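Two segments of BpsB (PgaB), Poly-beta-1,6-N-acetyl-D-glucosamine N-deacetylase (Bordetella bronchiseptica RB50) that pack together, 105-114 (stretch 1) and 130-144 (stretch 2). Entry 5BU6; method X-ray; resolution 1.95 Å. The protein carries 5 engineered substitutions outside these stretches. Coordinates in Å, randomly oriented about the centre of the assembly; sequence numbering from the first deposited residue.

Stretch 1 (105-114) VVAVVTSWTD
Stretch 2 130-144: PHDFFMTWAQLREMA

Stretch 1 is a strand, Val105 to Val108, that turns through Val109 into a short helix, Thr110 to Thr113. After Pro130, stretch 2 makes a 3-10 segment, His131 to Phe133, runs extended through Phe134 and Met135, and enters a helix at Trp137. That helix and the strand run nearly antiparallel, at 154°, with axes 10.7 Å apart at closest approach. The register is set by two CA pairs: Val106 CA to Leu140 CA at 8.7 Å and Thr113 CA to Phe134 CA at 6.2 Å.

The strand (phi/psi near -110/125) follows the alternation rule: Val106 and Val108 point toward stretch 2, while Ala107 points away. Val106, chi1 t, meets three residues: Val106 CG1 lies 4.0 Å from Met135 CE and 4.1 Å from Leu140 CD2, and Val106 CG2 lies 4.0 Å from Met143 CE. Both methionines are m, t, m, which carries their flexible ends to the valine. Val108, also t, sets CG2 3.8 Å from Leu140 CD2 (Leu140 is m, t) and CG1 4.3 Å from Trp137 CH2. These contacts are apolar throughout and lie at van der Waals range.

Val109 (-88/106) holds the N-cap position, and Val109 O accepts the first backbone bonds of the turn, from Trp112 N at 3.0 Å and Thr113 N at 3.2 Å. Thr110, chi1 p, brings CG2 to 4.1 Å from Trp137 CH2, at the indole edge, while Ser111 points away.

Trp112 (chi1 m, chi2 -4°) packs on Phe134 (chi1 m, chi2 -81°). Trp112 CB sits over the phenyl face, 4.1 Å from the Phe134 ring centroid, a CH-pi contact; the rings themselves meet obliquely, with Trp112 CE3 to Phe134 CE1 at 3.5 Å and the five-membered ring and phenyl planes at 41°.

Thr113, chi1 m, uses its two branches differently. Thr113 CG2 lies over the face of Trp137, 3.6 Å from the centroid of its six-membered ring, and also reaches Leu140 CD1 at 3.8 Å. Thr113 OG1 donates to a water at 2.5 Å, and that water donates to Met135 O at 2.9 Å, bridging the stretches where Met135 (-52/144) leads toward the helix.

Asp114, chi1 t, leaves helical geometry at -98/20. Asp114 OD1 accepts from Trp137 NE1 at 2.9 Å and 161°, the one direct hydrogen bond between the stretches. Trp137 (chi1 m, chi2 122°) thus satisfies its indole N-H at the ring edge while a methyl covers one face. Just before it, Thr136, chi1 p, caps the helix: Thr136 OG1 accepts from Gln139 N at 3.2 Å, and Thr136 N donates back to Gln139 OE1 at 2.9 Å.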

# COMPACT_ATOMS: atom_id res chain seq x y z
N VAL A 105 -4.98 6.54 3.58
CA VAL A 105 -4.32 5.32 4.04
C VAL A 105 -2.81 5.49 3.82
O VAL A 105 -2.40 5.93 2.75
CB VAL A 105 -4.80 4.09 3.24
CG1 VAL A 105 -4.11 2.81 3.74
CG2 VAL A 105 -6.29 3.99 3.33
N VAL A 106 -2.01 5.15 4.82
CA VAL A 106 -0.56 5.11 4.66
C VAL A 106 -0.10 3.67 4.87
O VAL A 106 -0.37 3.10 5.92
CB VAL A 106 0.16 6.05 5.65
CG1 VAL A 106 1.69 5.87 5.56
CG2 VAL A 106 -0.23 7.51 5.41
N ALA A 107 0.55 3.08 3.89
CA ALA A 107 0.93 1.66 3.96
C ALA A 107 2.44 1.58 4.17
O ALA A 107 3.22 2.17 3.40
CB ALA A 107 0.50 0.91 2.71
N VAL A 108 2.83 0.87 5.22
CA VAL A 108 4.19 0.84 5.74
C VAL A 108 4.91 -0.45 5.35
O VAL A 108 4.38 -1.51 5.58
CB VAL A 108 4.14 0.94 7.29
CG1 VAL A 108 5.51 0.74 7.91
CG2 VAL A 108 3.51 2.26 7.71
N VAL A 109 6.10 -0.37 4.76
CA VAL A 109 6.92 -1.57 4.58
C VAL A 109 7.75 -1.71 5.86
O VAL A 109 8.67 -0.92 6.08
CB VAL A 109 7.86 -1.51 3.38
CG1 VAL A 109 8.62 -2.82 3.24
CG2 VAL A 109 7.08 -1.19 2.09
N THR A 110 7.41 -2.65 6.72
CA THR A 110 7.92 -2.54 8.08
C THR A 110 9.41 -2.92 8.19
O THR A 110 10.08 -2.50 9.12
CB THR A 110 7.08 -3.35 9.08
OG1 THR A 110 7.00 -4.72 8.68
CG2 THR A 110 5.66 -2.77 9.16
N SER A 111 9.94 -3.67 7.24
CA SER A 111 11.38 -3.95 7.32
C SER A 111 12.20 -2.70 6.96
O SER A 111 13.39 -2.64 7.27
CB SER A 111 11.78 -5.14 6.42
OG SER A 111 11.75 -4.77 5.06
N TRP A 112 11.57 -1.72 6.32
CA TRP A 112 12.21 -0.46 5.98
C TRP A 112 12.11 0.52 7.14
O TRP A 112 13.10 1.06 7.61
CB TRP A 112 11.55 0.15 4.73
CG TRP A 112 11.73 -0.63 3.48
CD1 TRP A 112 12.46 -1.76 3.32
CD2 TRP A 112 11.15 -0.35 2.20
NE1 TRP A 112 12.38 -2.20 2.02
CE2 TRP A 112 11.59 -1.34 1.31
CE3 TRP A 112 10.30 0.65 1.72
CZ2 TRP A 112 11.22 -1.38 -0.03
CZ3 TRP A 112 9.93 0.62 0.37
CH2 TRP A 112 10.39 -0.39 -0.48
N THR A 113 10.88 0.77 7.58
CA THR A 113 10.60 1.60 8.74
C THR A 113 11.31 1.08 9.99
O THR A 113 11.85 1.85 10.78
CB THR A 113 9.07 1.67 8.98
OG1 THR A 113 8.46 2.18 7.79
CG2 THR A 113 8.70 2.57 10.20
N ASP A 114 11.34 -0.24 10.15
CA ASP A 114 11.94 -0.83 11.34
C ASP A 114 13.38 -1.32 11.13
O ASP A 114 13.84 -2.17 11.87
CB ASP A 114 11.10 -2.00 11.84
CG ASP A 114 11.35 -2.30 13.28
OD1 ASP A 114 11.23 -1.37 14.10
OD2 ASP A 114 11.71 -3.46 13.58
N PRO A 130 19.65 5.48 2.63
CA PRO A 130 19.79 5.78 4.05
C PRO A 130 18.54 5.48 4.85
O PRO A 130 17.42 5.67 4.36
CB PRO A 130 20.10 7.28 4.05
CG PRO A 130 20.70 7.54 2.77
CD PRO A 130 20.03 6.63 1.79
N HIS A 131 18.75 5.00 6.07
CA HIS A 131 17.69 4.77 7.03
C HIS A 131 16.76 5.98 7.18
O HIS A 131 15.55 5.83 7.26
CB HIS A 131 18.31 4.39 8.39
CG HIS A 131 17.32 3.96 9.43
ND1 HIS A 131 16.45 2.91 9.23
CD2 HIS A 131 17.06 4.43 10.67
CE1 HIS A 131 15.69 2.76 10.30
NE2 HIS A 131 16.04 3.67 11.19
N ASP A 132 17.32 7.20 7.16
CA ASP A 132 16.49 8.37 7.44
C ASP A 132 15.75 8.90 6.21
O ASP A 132 15.12 9.97 6.26
CB ASP A 132 17.33 9.47 8.07
CG ASP A 132 18.71 9.57 7.47
OD1 ASP A 132 18.93 8.98 6.39
OD2 ASP A 132 19.58 10.24 8.06
N PHE A 133 15.77 8.15 5.11
CA PHE A 133 14.85 8.46 4.00
C PHE A 133 13.40 8.14 4.36
O PHE A 133 12.47 8.58 3.68
CB PHE A 133 15.24 7.69 2.73
CG PHE A 133 16.30 8.38 1.91
CD1 PHE A 133 17.17 9.28 2.50
CD2 PHE A 133 16.40 8.14 0.55
CE1 PHE A 133 18.15 9.93 1.75
CE2 PHE A 133 17.38 8.80 -0.22
CZ PHE A 133 18.24 9.69 0.38
N PHE A 134 13.21 7.35 5.41
CA PHE A 134 11.86 6.92 5.80
C PHE A 134 11.35 7.62 7.06
O PHE A 134 12.12 7.97 7.95
CB PHE A 134 11.86 5.40 6.00
CG PHE A 134 12.21 4.65 4.76
CD1 PHE A 134 11.25 4.42 3.79
CD2 PHE A 134 13.50 4.24 4.51
CE1 PHE A 134 11.56 3.76 2.62
CE2 PHE A 134 13.82 3.57 3.35
CZ PHE A 134 12.85 3.34 2.40
N MET A 135 10.03 7.80 7.12
CA MET A 135 9.33 8.26 8.32
C MET A 135 9.69 7.43 9.53
O MET A 135 9.87 6.21 9.45
CB MET A 135 7.82 8.18 8.14
CG MET A 135 7.20 9.29 7.40
SD MET A 135 5.40 9.03 7.42
CE MET A 135 5.26 7.54 6.46
N THR A 136 9.77 8.09 10.68
CA THR A 136 10.01 7.36 11.92
C THR A 136 8.71 6.78 12.46
O THR A 136 7.61 7.15 12.03
CB THR A 136 10.67 8.24 12.97
OG1 THR A 136 9.76 9.27 13.39
CG2 THR A 136 11.94 8.88 12.39
N TRP A 137 8.84 5.85 13.39
CA TRP A 137 7.67 5.27 14.04
C TRP A 137 6.89 6.35 14.77
O TRP A 137 5.66 6.32 14.78
CB TRP A 137 8.07 4.17 15.01
CG TRP A 137 8.35 2.81 14.39
CD1 TRP A 137 9.51 2.10 14.48
CD2 TRP A 137 7.45 2.02 13.61
NE1 TRP A 137 9.38 0.90 13.81
CE2 TRP A 137 8.12 0.82 13.28
CE3 TRP A 137 6.12 2.18 13.18
CZ2 TRP A 137 7.52 -0.20 12.54
CZ3 TRP A 137 5.53 1.17 12.43
CH2 TRP A 137 6.23 0.00 12.12
N ALA A 138 7.60 7.28 15.39
CA ALA A 138 6.96 8.37 16.13
C ALA A 138 6.11 9.22 15.20
O ALA A 138 4.98 9.61 15.53
CB ALA A 138 7.98 9.23 16.81
N GLN A 139 6.65 9.50 14.02
CA GLN A 139 5.91 10.23 13.00
C GLN A 139 4.65 9.46 12.53
O GLN A 139 3.57 10.04 12.41
CB GLN A 139 6.82 10.56 11.80
CG GLN A 139 7.80 11.70 12.11
CD GLN A 139 8.94 11.79 11.12
OE1 GLN A 139 9.12 10.93 10.26
NE2 GLN A 139 9.74 12.83 11.25
N LEU A 140 4.78 8.16 12.29
CA LEU A 140 3.61 7.36 11.92
C LEU A 140 2.54 7.34 13.00
O LEU A 140 1.34 7.42 12.70
CB LEU A 140 4.01 5.92 11.60
CG LEU A 140 4.69 5.74 10.24
CD1 LEU A 140 5.44 4.44 10.22
CD2 LEU A 140 3.66 5.77 9.11
N ARG A 141 2.97 7.22 14.25
CA ARG A 141 2.03 7.20 15.36
C ARG A 141 1.29 8.53 15.44
O ARG A 141 0.09 8.56 15.71
CB ARG A 141 2.76 6.91 16.68
CG ARG A 141 1.86 6.95 17.90
CD ARG A 141 2.59 6.37 19.10
NE ARG A 141 2.04 6.81 20.39
CZ ARG A 141 0.98 6.25 20.98
NH1 ARG A 141 0.56 6.71 22.16
NH2 ARG A 141 0.34 5.25 20.39
N GLU A 142 1.99 9.63 15.18
CA GLU A 142 1.34 10.94 15.21
C GLU A 142 0.25 11.05 14.14
O GLU A 142 -0.84 11.57 14.41
CB GLU A 142 2.36 12.06 15.02
CG GLU A 142 1.74 13.44 15.15
CD GLU A 142 2.75 14.56 15.04
OE1 GLU A 142 3.89 14.39 15.51
OE2 GLU A 142 2.40 15.63 14.48
N MET A 143 0.53 10.55 12.94
CA MET A 143 -0.45 10.56 11.86
C MET A 143 -1.67 9.72 12.21
O MET A 143 -2.81 10.11 11.98
CB MET A 143 0.18 10.06 10.56
CG MET A 143 1.21 11.02 10.00
SD MET A 143 1.65 10.72 8.27
CE MET A 143 2.08 8.99 8.30
N ALA A 144 -1.40 8.54 12.76
CA ALA A 144 -2.46 7.66 13.21
C ALA A 144 -3.31 8.34 14.27
O ALA A 144 -4.52 8.23 14.27
CB ALA A 144 -1.87 6.36 13.75
O HOH W 1 8.47 4.69 7.43